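Local coordinates for protein aminopeptidase P; XAA-pro aminopeptidase (Streptococcus thermophilus, PDB 3IL0) that is the N-terminal, creatinase-type domain of a probable metal-dependent aminopeptidase of family M24B, thought to remove the residue that precedes proline at a peptide's N-terminus, at residues S18-T26 with L91-V100; P78-V86 with Y104-Y115. All coordinates share one frame; numbering follows the deposited sequence.

Contact 1: S18-T26 with L91-V100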
loop_
_atom_site.group_PDB
_atom_site.type_symbol
_atom_site.label_atom_id
_atom_site.label_comp_id
_atom_site.label_asym_id
_atom_site.label_seq_id
_atom_site.Cartn_x
_atom_site.Cartn_y
_atom_site.Cartn_z
ATOM N N SER A 18 4.243 -10.580 10.316
ATOM C CA SER A 18 2.911 -10.203 10.683
ATOM C C SER A 18 1.794 -11.134 10.121
ATOM O O SER A 18 0.638 -11.018 10.491
ATOM C CB SER A 18 2.710 -8.769 10.221
ATOM O OG SER A 18 2.496 -8.810 8.802
ATOM N N GLY A 19 2.119 -12.060 9.238
ATOM C CA GLY A 19 1.089 -12.907 8.643
ATOM C C GLY A 19 0.205 -12.252 7.585
ATOM O O GLY A 19 -0.860 -12.729 7.309
ATOM N N LEU A 20 0.685 -11.181 6.963
ATOM C CA LEU A 20 -0.071 -10.438 5.962
ATOM C C LEU A 20 0.406 -10.798 4.553
ATOM O O LEU A 20 1.599 -10.891 4.314
ATOM C CB LEU A 20 0.169 -8.942 6.175
ATOM C CG LEU A 20 -0.359 -8.256 7.465
ATOM C CD1 LEU A 20 0.161 -6.792 7.462
ATOM C CD2 LEU A 20 -1.877 -8.322 7.581
ATOM N N ASP A 21 -0.526 -11.009 3.626
ATOM C CA ASP A 21 -0.172 -11.066 2.191
ATOM C C ASP A 21 0.063 -9.692 1.579
ATOM O O ASP A 21 0.712 -9.564 0.505
ATOM C CB ASP A 21 -1.295 -11.714 1.428
ATOM C CG ASP A 21 -1.517 -13.135 1.867
ATOM O OD1 ASP A 21 -0.492 -13.796 2.124
ATOM O OD2 ASP A 21 -2.668 -13.560 2.057
ATOM N N ALA A 22 -0.493 -8.662 2.230
ATOM C CA ALA A 22 -0.442 -7.293 1.722
ATOM C C ALA A 22 -0.714 -6.246 2.832
ATOM O O ALA A 22 -1.284 -6.550 3.860
ATOM C CB ALA A 22 -1.490 -7.172 0.586
ATOM N N LEU A 23 -0.285 -5.025 2.581
ATOM C CA LEU A 23 -0.595 -3.892 3.394
ATOM C C LEU A 23 -0.985 -2.742 2.499
ATOM O O LEU A 23 -0.275 -2.384 1.541
ATOM C CB LEU A 23 0.578 -3.488 4.274
ATOM C CG LEU A 23 0.252 -2.464 5.379
ATOM C CD1 LEU A 23 -0.722 -3.018 6.466
ATOM C CD2 LEU A 23 1.532 -1.958 5.959
ATOM N N LEU A 24 -2.143 -2.187 2.787
ATOM C CA LEU A 24 -2.561 -0.984 2.177
ATOM C C LEU A 24 -1.929 0.155 3.025
ATOM O O LEU A 24 -2.102 0.193 4.234
ATOM C CB LEU A 24 -4.076 -0.957 2.244
ATOM C CG LEU A 24 -4.760 0.316 1.781
ATOM C CD1 LEU A 24 -4.732 0.276 0.267
ATOM C CD2 LEU A 24 -6.210 0.471 2.316
ATOM N N VAL A 25 -1.247 1.083 2.359
ATOM C CA VAL A 25 -0.595 2.233 2.967
ATOM C C VAL A 25 -1.213 3.516 2.394
ATOM O O VAL A 25 -1.110 3.781 1.213
ATOM C CB VAL A 25 0.943 2.210 2.686
ATOM C CG1 VAL A 25 1.615 3.392 3.308
ATOM C CG2 VAL A 25 1.543 0.875 3.176
ATOM N N THR A 26 -1.909 4.249 3.253
ATOM C CA THR A 26 -2.513 5.543 2.990
ATOM C C THR A 26 -1.749 6.470 3.952
ATOM O O THR A 26 -1.114 6.005 4.941
ATOM C CB THR A 26 -4.002 5.503 3.361
ATOM O OG1 THR A 26 -4.152 4.839 4.640
ATOM C CG2 THR A 26 -4.773 4.661 2.366
ATOM N N LEU A 91 -4.631 -13.472 -2.973
ATOM C CA LEU A 91 -4.115 -13.118 -1.642
ATOM C C LEU A 91 -5.279 -13.273 -0.664
ATOM O O LEU A 91 -6.408 -13.198 -1.064
ATOM C CB LEU A 91 -3.525 -11.710 -1.643
ATOM C CG LEU A 91 -2.393 -11.469 -2.647
ATOM C CD1 LEU A 91 -1.777 -10.089 -2.476
ATOM C CD2 LEU A 91 -1.297 -12.517 -2.505
ATOM N N GLU A 92 -5.017 -13.509 0.615
ATOM C CA GLU A 92 -6.103 -13.660 1.560
ATOM C C GLU A 92 -6.240 -12.562 2.645
ATOM O O GLU A 92 -7.334 -12.120 2.959
ATOM C CB GLU A 92 -5.943 -15.004 2.233
ATOM C CG GLU A 92 -6.921 -15.227 3.353
ATOM C CD GLU A 92 -8.359 -14.946 2.937
ATOM O OE1 GLU A 92 -8.676 -15.165 1.736
ATOM O OE2 GLU A 92 -9.174 -14.523 3.801
ATOM N N THR A 93 -5.129 -12.177 3.247
ATOM C CA THR A 93 -5.125 -11.295 4.353
ATOM C C THR A 93 -4.442 -9.978 3.962
ATOM O O THR A 93 -3.213 -9.885 3.692
ATOM C CB THR A 93 -4.484 -11.995 5.567
ATOM O OG1 THR A 93 -3.082 -12.085 5.371
ATOM C CG2 THR A 93 -5.007 -13.407 5.715
ATOM N N ILE A 94 -5.277 -8.942 3.968
ATOM C CA ILE A 94 -4.901 -7.574 3.627
ATOM C C ILE A 94 -4.817 -6.780 4.956
ATOM O O ILE A 94 -5.774 -6.688 5.726
ATOM C CB ILE A 94 -5.918 -7.003 2.607
ATOM C CG1 ILE A 94 -6.050 -7.972 1.422
ATOM C CG2 ILE A 94 -5.504 -5.650 2.080
ATOM C CD1 ILE A 94 -7.163 -7.555 0.416
ATOM N N GLY A 95 -3.627 -6.311 5.274
ATOM C CA GLY A 95 -3.452 -5.457 6.411
ATOM C C GLY A 95 -3.860 -4.039 6.093
ATOM O O GLY A 95 -3.745 -3.582 4.964
ATOM N N PHE A 96 -4.344 -3.319 7.087
ATOM C CA PHE A 96 -4.576 -1.846 6.914
ATOM C C PHE A 96 -4.250 -1.161 8.233
ATOM O O PHE A 96 -4.241 -1.796 9.250
ATOM C CB PHE A 96 -6.009 -1.545 6.503
ATOM C CG PHE A 96 -7.037 -1.923 7.578
ATOM C CD1 PHE A 96 -7.483 -0.981 8.443
ATOM C CD2 PHE A 96 -7.523 -3.247 7.685
ATOM C CE1 PHE A 96 -8.385 -1.312 9.478
ATOM C CE2 PHE A 96 -8.379 -3.601 8.665
ATOM C CZ PHE A 96 -8.851 -2.615 9.581
ATOM N N ASP A 97 -3.983 0.128 8.187
ATOM C CA ASP A 97 -3.658 0.897 9.365
ATOM C C ASP A 97 -4.896 1.254 10.213
ATOM O O ASP A 97 -5.919 1.721 9.719
ATOM C CB ASP A 97 -2.901 2.117 8.884
ATOM C CG ASP A 97 -2.563 3.084 9.962
ATOM O OD1 ASP A 97 -2.610 2.816 11.200
ATOM O OD2 ASP A 97 -2.341 4.205 9.512
ATOM N N ASN A 98 -4.799 0.961 11.493
ATOM C CA ASN A 98 -5.957 1.044 12.374
ATOM C C ASN A 98 -6.329 2.459 12.770
ATOM O O ASN A 98 -7.317 2.666 13.421
ATOM C CB ASN A 98 -5.843 0.110 13.570
ATOM C CG ASN A 98 -4.836 0.565 14.583
ATOM O OD1 ASN A 98 -4.197 1.634 14.442
ATOM N ND2 ASN A 98 -4.725 -0.213 15.683
ATOM N N GLN A 99 -5.546 3.414 12.309
ATOM C CA GLN A 99 -5.878 4.794 12.447
ATOM C C GLN A 99 -6.738 5.254 11.268
ATOM O O GLN A 99 -7.154 6.404 11.250
ATOM C CB GLN A 99 -4.593 5.633 12.538
ATOM C CG GLN A 99 -3.741 5.277 13.759
ATOM C CD GLN A 99 -4.507 5.416 15.087
ATOM O OE1 GLN A 99 -4.444 4.534 15.950
ATOM N NE2 GLN A 99 -5.237 6.521 15.249
ATOM N N VAL A 100 -7.051 4.410 10.288
ATOM C CA VAL A 100 -8.158 4.836 9.405
ATOM C C VAL A 100 -9.474 5.037 10.212
ATOM O O VAL A 100 -9.618 4.500 11.286
ATOM C CB VAL A 100 -8.363 3.937 8.218
ATOM C CG1 VAL A 100 -7.012 3.884 7.398
ATOM C CG2 VAL A 100 -8.812 2.544 8.637
HETATM O O HOH W 1 -4.148 1.358 5.769
#

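Contact 2: P78-V86 with Y104-Y115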
loop_
_atom_site.group_PDB
_atom_site.type_symbol
_atom_site.label_atom_id
_atom_site.label_comp_id
_atom_site.label_asym_id
_atom_site.label_seq_id
_atom_site.Cartn_x
_atom_site.Cartn_y
_atom_site.Cartn_z
ATOM N N PRO A 78 -8.370 3.751 -6.683
ATOM C CA PRO A 78 -7.262 2.876 -6.409
ATOM C C PRO A 78 -7.666 1.570 -5.702
ATOM O O PRO A 78 -7.029 0.544 -5.972
ATOM C CB PRO A 78 -6.289 3.753 -5.605
ATOM C CG PRO A 78 -7.068 5.033 -5.292
ATOM C CD PRO A 78 -8.110 5.148 -6.303
ATOM N N LEU A 79 -8.690 1.605 -4.840
ATOM C CA LEU A 79 -9.111 0.386 -4.122
ATOM C C LEU A 79 -9.731 -0.631 -5.137
ATOM O O LEU A 79 -9.522 -1.827 -5.022
ATOM C CB LEU A 79 -10.062 0.681 -2.937
ATOM C CG LEU A 79 -9.453 1.514 -1.796
ATOM C CD1 LEU A 79 -10.508 2.087 -0.862
ATOM C CD2 LEU A 79 -8.451 0.712 -1.005
ATOM N N LYS A 80 -10.472 -0.127 -6.116
ATOM C CA LYS A 80 -10.991 -0.948 -7.222
ATOM C C LYS A 80 -9.835 -1.565 -7.960
ATOM O O LYS A 80 -9.855 -2.757 -8.245
ATOM C CB LYS A 80 -11.800 -0.100 -8.190
ATOM C CG LYS A 80 -12.971 -0.862 -8.829
ATOM C CD LYS A 80 -13.788 -0.012 -9.864
ATOM C CE LYS A 80 -13.039 0.168 -11.233
ATOM N NZ LYS A 80 -12.452 -1.125 -11.763
ATOM N N ASP A 81 -8.791 -0.792 -8.244
ATOM C CA ASP A 81 -7.667 -1.385 -8.959
ATOM C C ASP A 81 -6.889 -2.407 -8.125
ATOM O O ASP A 81 -6.429 -3.392 -8.690
ATOM C CB ASP A 81 -6.735 -0.296 -9.538
ATOM C CG ASP A 81 -7.405 0.479 -10.688
ATOM O OD1 ASP A 81 -7.876 -0.226 -11.626
ATOM O OD2 ASP A 81 -7.517 1.734 -10.632
ATOM N N ILE A 82 -6.761 -2.190 -6.809
ATOM C CA ILE A 82 -6.038 -3.137 -5.938
ATOM C C ILE A 82 -6.715 -4.537 -5.897
ATOM O O ILE A 82 -6.048 -5.578 -5.828
ATOM C CB ILE A 82 -5.929 -2.601 -4.510
ATOM C CG1 ILE A 82 -4.933 -1.433 -4.463
ATOM C CG2 ILE A 82 -5.468 -3.686 -3.524
ATOM C CD1 ILE A 82 -5.004 -0.631 -3.156
ATOM N N VAL A 83 -8.051 -4.515 -5.893
ATOM C CA VAL A 83 -8.920 -5.699 -5.902
ATOM C C VAL A 83 -8.540 -6.667 -7.059
ATOM O O VAL A 83 -8.424 -7.866 -6.858
ATOM C CB VAL A 83 -10.493 -5.278 -6.033
ATOM C CG1 VAL A 83 -11.389 -6.433 -6.233
ATOM C CG2 VAL A 83 -10.917 -4.583 -4.826
ATOM N N LYS A 84 -8.309 -6.161 -8.250
ATOM C CA LYS A 84 -7.835 -7.034 -9.317
ATOM C C LYS A 84 -6.569 -7.812 -8.935
ATOM O O LYS A 84 -6.456 -8.998 -9.195
ATOM C CB LYS A 84 -7.456 -6.222 -10.542
ATOM C CG LYS A 84 -8.550 -5.620 -11.279
ATOM C CD LYS A 84 -7.965 -5.002 -12.533
ATOM C CE LYS A 84 -7.449 -3.633 -12.321
ATOM N NZ LYS A 84 -8.632 -2.685 -12.488
ATOM N N PHE A 85 -5.596 -7.108 -8.376
ATOM C CA PHE A 85 -4.370 -7.709 -7.948
ATOM C C PHE A 85 -4.588 -8.798 -6.939
ATOM O O PHE A 85 -4.008 -9.897 -7.041
ATOM C CB PHE A 85 -3.390 -6.634 -7.437
ATOM C CG PHE A 85 -2.790 -5.819 -8.576
ATOM C CD1 PHE A 85 -1.612 -6.234 -9.214
ATOM C CD2 PHE A 85 -3.475 -4.728 -9.095
ATOM C CE1 PHE A 85 -1.124 -5.542 -10.341
ATOM C CE2 PHE A 85 -2.955 -4.010 -10.187
ATOM C CZ PHE A 85 -1.786 -4.419 -10.812
ATOM N N VAL A 86 -5.400 -8.496 -5.946
ATOM C CA VAL A 86 -5.661 -9.439 -4.865
ATOM C C VAL A 86 -6.256 -10.766 -5.387
ATOM O O VAL A 86 -5.874 -11.845 -4.969
ATOM C CB VAL A 86 -6.599 -8.783 -3.793
ATOM C CG1 VAL A 86 -7.275 -9.824 -2.963
ATOM C CG2 VAL A 86 -5.743 -7.784 -2.885
ATOM N N TYR A 104 -14.076 4.707 6.666
ATOM C CA TYR A 104 -13.158 4.195 5.661
ATOM C C TYR A 104 -13.044 2.681 5.762
ATOM O O TYR A 104 -13.047 1.975 4.777
ATOM C CB TYR A 104 -11.792 4.881 5.824
ATOM C CG TYR A 104 -10.793 4.461 4.790
ATOM C CD1 TYR A 104 -10.761 5.095 3.565
ATOM C CD2 TYR A 104 -9.910 3.418 5.020
ATOM C CE1 TYR A 104 -9.870 4.699 2.556
ATOM C CE2 TYR A 104 -8.981 3.010 4.025
ATOM C CZ TYR A 104 -8.963 3.680 2.805
ATOM O OH TYR A 104 -8.118 3.316 1.802
ATOM N N TYR A 105 -12.920 2.144 6.962
ATOM C CA TYR A 105 -12.966 0.667 7.097
ATOM C C TYR A 105 -14.240 0.087 6.500
ATOM O O TYR A 105 -14.178 -0.940 5.904
ATOM C CB TYR A 105 -12.904 0.278 8.546
ATOM C CG TYR A 105 -13.228 -1.137 8.816
ATOM C CD1 TYR A 105 -12.316 -2.101 8.548
ATOM C CD2 TYR A 105 -14.427 -1.510 9.424
ATOM C CE1 TYR A 105 -12.552 -3.404 8.820
ATOM C CE2 TYR A 105 -14.692 -2.842 9.690
ATOM C CZ TYR A 105 -13.743 -3.775 9.381
ATOM O OH TYR A 105 -13.900 -5.112 9.595
ATOM N N GLN A 106 -15.389 0.735 6.655
ATOM C CA GLN A 106 -16.640 0.227 6.047
ATOM C C GLN A 106 -16.501 0.183 4.546
ATOM O O GLN A 106 -16.892 -0.798 3.981
ATOM C CB GLN A 106 -17.905 1.002 6.412
ATOM C CG GLN A 106 -18.259 0.885 7.864
ATOM C CD GLN A 106 -19.581 1.542 8.255
ATOM O OE1 GLN A 106 -19.698 2.774 8.315
ATOM N NE2 GLN A 106 -20.562 0.708 8.602
ATOM N N ALA A 107 -15.904 1.194 3.911
ATOM C CA ALA A 107 -15.594 1.086 2.445
ATOM C C ALA A 107 -14.702 -0.100 2.095
ATOM O O ALA A 107 -14.998 -0.797 1.159
ATOM C CB ALA A 107 -15.000 2.342 1.919
ATOM N N LEU A 108 -13.663 -0.382 2.883
ATOM C CA LEU A 108 -12.830 -1.576 2.661
ATOM C C LEU A 108 -13.583 -2.874 2.818
ATOM O O LEU A 108 -13.281 -3.887 2.106
ATOM C CB LEU A 108 -11.610 -1.654 3.621
ATOM C CG LEU A 108 -10.487 -0.570 3.566
ATOM C CD1 LEU A 108 -9.503 -0.664 4.771
ATOM C CD2 LEU A 108 -9.699 -0.570 2.263
ATOM N N GLN A 109 -14.475 -2.929 3.802
ATOM C CA GLN A 109 -15.261 -4.160 3.974
ATOM C C GLN A 109 -16.112 -4.432 2.730
ATOM O O GLN A 109 -16.245 -5.582 2.332
ATOM C CB GLN A 109 -16.182 -4.115 5.158
ATOM C CG GLN A 109 -15.566 -4.544 6.463
ATOM C CD GLN A 109 -16.602 -4.530 7.600
ATOM O OE1 GLN A 109 -16.617 -5.424 8.422
ATOM N NE2 GLN A 109 -17.468 -3.514 7.635
ATOM N N ALA A 110 -16.637 -3.386 2.096
ATOM C CA ALA A 110 -17.439 -3.583 0.897
ATOM C C ALA A 110 -16.504 -3.998 -0.273
ATOM O O ALA A 110 -16.665 -5.066 -0.895
ATOM C CB ALA A 110 -18.270 -2.321 0.585
ATOM N N ILE A 111 -15.460 -3.227 -0.531
ATOM C CA ILE A 111 -14.635 -3.510 -1.661
ATOM C C ILE A 111 -13.944 -4.841 -1.571
ATOM O O ILE A 111 -13.704 -5.476 -2.594
ATOM C CB ILE A 111 -13.631 -2.433 -1.818
ATOM C CG1 ILE A 111 -14.386 -1.166 -2.244
ATOM C CG2 ILE A 111 -12.589 -2.852 -2.826
ATOM C CD1 ILE A 111 -13.569 0.037 -2.428
ATOM N N PHE A 112 -13.573 -5.253 -0.370
ATOM C CA PHE A 112 -12.791 -6.442 -0.183
ATOM C C PHE A 112 -13.613 -7.526 0.451
ATOM O O PHE A 112 -13.105 -8.432 1.057
ATOM C CB PHE A 112 -11.505 -6.176 0.616
ATOM C CG PHE A 112 -10.507 -5.286 -0.091
ATOM C CD1 PHE A 112 -9.587 -5.821 -0.989
ATOM C CD2 PHE A 112 -10.482 -3.940 0.137
ATOM C CE1 PHE A 112 -8.683 -4.996 -1.661
ATOM C CE2 PHE A 112 -9.608 -3.134 -0.510
ATOM C CZ PHE A 112 -8.701 -3.659 -1.422
ATOM N N GLU A 113 -14.900 -7.506 0.224
ATOM C CA GLU A 113 -15.783 -8.533 0.799
ATOM C C GLU A 113 -15.265 -9.908 0.387
ATOM O O GLU A 113 -14.899 -10.109 -0.754
ATOM C CB GLU A 113 -17.201 -8.314 0.283
ATOM C CG GLU A 113 -18.268 -8.614 1.272
ATOM C CD GLU A 113 -19.656 -8.208 0.757
ATOM O OE1 GLU A 113 -20.310 -7.300 1.378
ATOM O OE2 GLU A 113 -20.082 -8.799 -0.280
ATOM N N GLY A 114 -15.164 -10.832 1.323
ATOM C CA GLY A 114 -14.628 -12.160 1.041
ATOM C C GLY A 114 -13.167 -12.369 1.353
ATOM O O GLY A 114 -12.685 -13.509 1.276
ATOM N N TYR A 115 -12.439 -11.286 1.654
ATOM C CA TYR A 115 -11.062 -11.364 2.109
ATOM C C TYR A 115 -10.965 -11.014 3.594
ATOM O O TYR A 115 -11.865 -10.487 4.156
ATOM C CB TYR A 115 -10.180 -10.401 1.293
ATOM C CG TYR A 115 -10.312 -10.616 -0.171
ATOM C CD1 TYR A 115 -9.537 -11.557 -0.799
ATOM C CD2 TYR A 115 -11.272 -9.927 -0.929
ATOM C CE1 TYR A 115 -9.670 -11.800 -2.145
ATOM C CE2 TYR A 115 -11.428 -10.194 -2.282
ATOM C CZ TYR A 115 -10.606 -11.129 -2.876
ATOM O OH TYR A 115 -10.671 -11.426 -4.229
#

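Contact 1: S18-T26 with L91-V100
Asp21 OD2 is gripped by two consecutive backbone amides, Glu92 N at 2.8 Å and Thr93 N at 3.1 Å. They reach it from opposite faces of the carboxylate plane, each about 30° out of it and on the anti side. With CG beside its own backbone N (chi1 -63°), the short aspartate side chain hangs across the start of strand 93-97. Thr93 answers in the other direction: its OG1 donates to a lone pair of Gly19 O at 3.0 Å and, more loosely, accepts from Asp21 N, which also donates to Thr93 O. Gly19 has positive phi and closes the helix before it in a Schellman motif, a conformation that suits glycine.

Beyond this clasp the strands run parallel. Gly95 N binds Ala22 O at 2.7 Å, and Leu24 N binds Gly95 O almost straight (172°). Leu20 CD2, 3.5 Å from Gly95 CA, and Leu23 CD1, on the Gly95 carbonyl carbon, lie directly against the backbone, a closeness that a residue without a side chain permits. Past the ladder, a water takes over, donating to Leu24 O and accepting from Asp97 N. OD1 of Asp21 faces Lys48 in a long, weak ion pair. The carboxylate thus satisfies two amides at the strand's start, and its negative charge probably strengthens both bonds.

Contact 2: P78-V86 with Y104-Y115
Two helices flanking the same side of the central sheet, 78-88 and 102-111, meet here together with the turn that leaves the second; the axes of segments 78-86 and 104-111 come within 10.8 Å and cross at -39°. Leu79 sits between several partners. Its CB meets Ile111 CD1 at 3.6 Å, the two side chains crossing at about a right angle, while its CD2 touches Leu108 CD2 at 3.7 Å. Both methyls of Leu79 also lie 3.8 Å from Tyr104 OH, the tyrosine approaching from the opposite direction. A branched leucine suits this position because its two methyls can serve several neighbours at once.

One helical turn on, the Phe112 ring fills the middle of the interface. Ile82 CG2 lies in its plane at the edge, 3.9 Å from CZ, and Leu79 CD2 and Val86 CG2 also approach the rim. Val83 CG2 stands over one face in a CH-pi contact, though the placing of this methyl is uncertain because it is modelled too close to Ile111 CG2. Phe112 is the first residue to leave helical geometry, and its CG lies beside the backbone N (chi1 -66°), which directs the ring toward helix 78-88.

The type II turn from Phe112 to Tyr115, with Gly114 at positive phi, then returns Tyr115 to the first helix. Val86 CG1 rests over a face of its ring in a second CH-pi contact, 3.6 Å from the centroid. Leu24, on the sheet side, touches Leu79, Ile82, Tyr104 and Leu108. The two segments meet mainly through carbon and aromatic surfaces, so cohesion here comes from dispersion and burial of apolar area, and depends on complementary shape more than on directed bonds.

In the fold
The segments of the two contacts alternate along the chain: helix 78-88 leads into strand 93-97, which leads into helix 102-111. Contact 1 joins two neighbouring strands in the interior of the mixed sheet, and contact 2 packs the two helices over one side of it, the centres of the contacts lying about 11 Å apart. They touch directly. Leu91 N probably donates to Val86 O at 2.9 Å, Ile94 CD1 packs on Phe112 CD1, and Leu24 CD2 meets Tyr104 OH at 3.5 Å. The helices therefore rest on the side chains of the paired strands. Both contacts belong to the creatinase/prolidase N-terminal domain; the peptidase M24 part is absent from this construct.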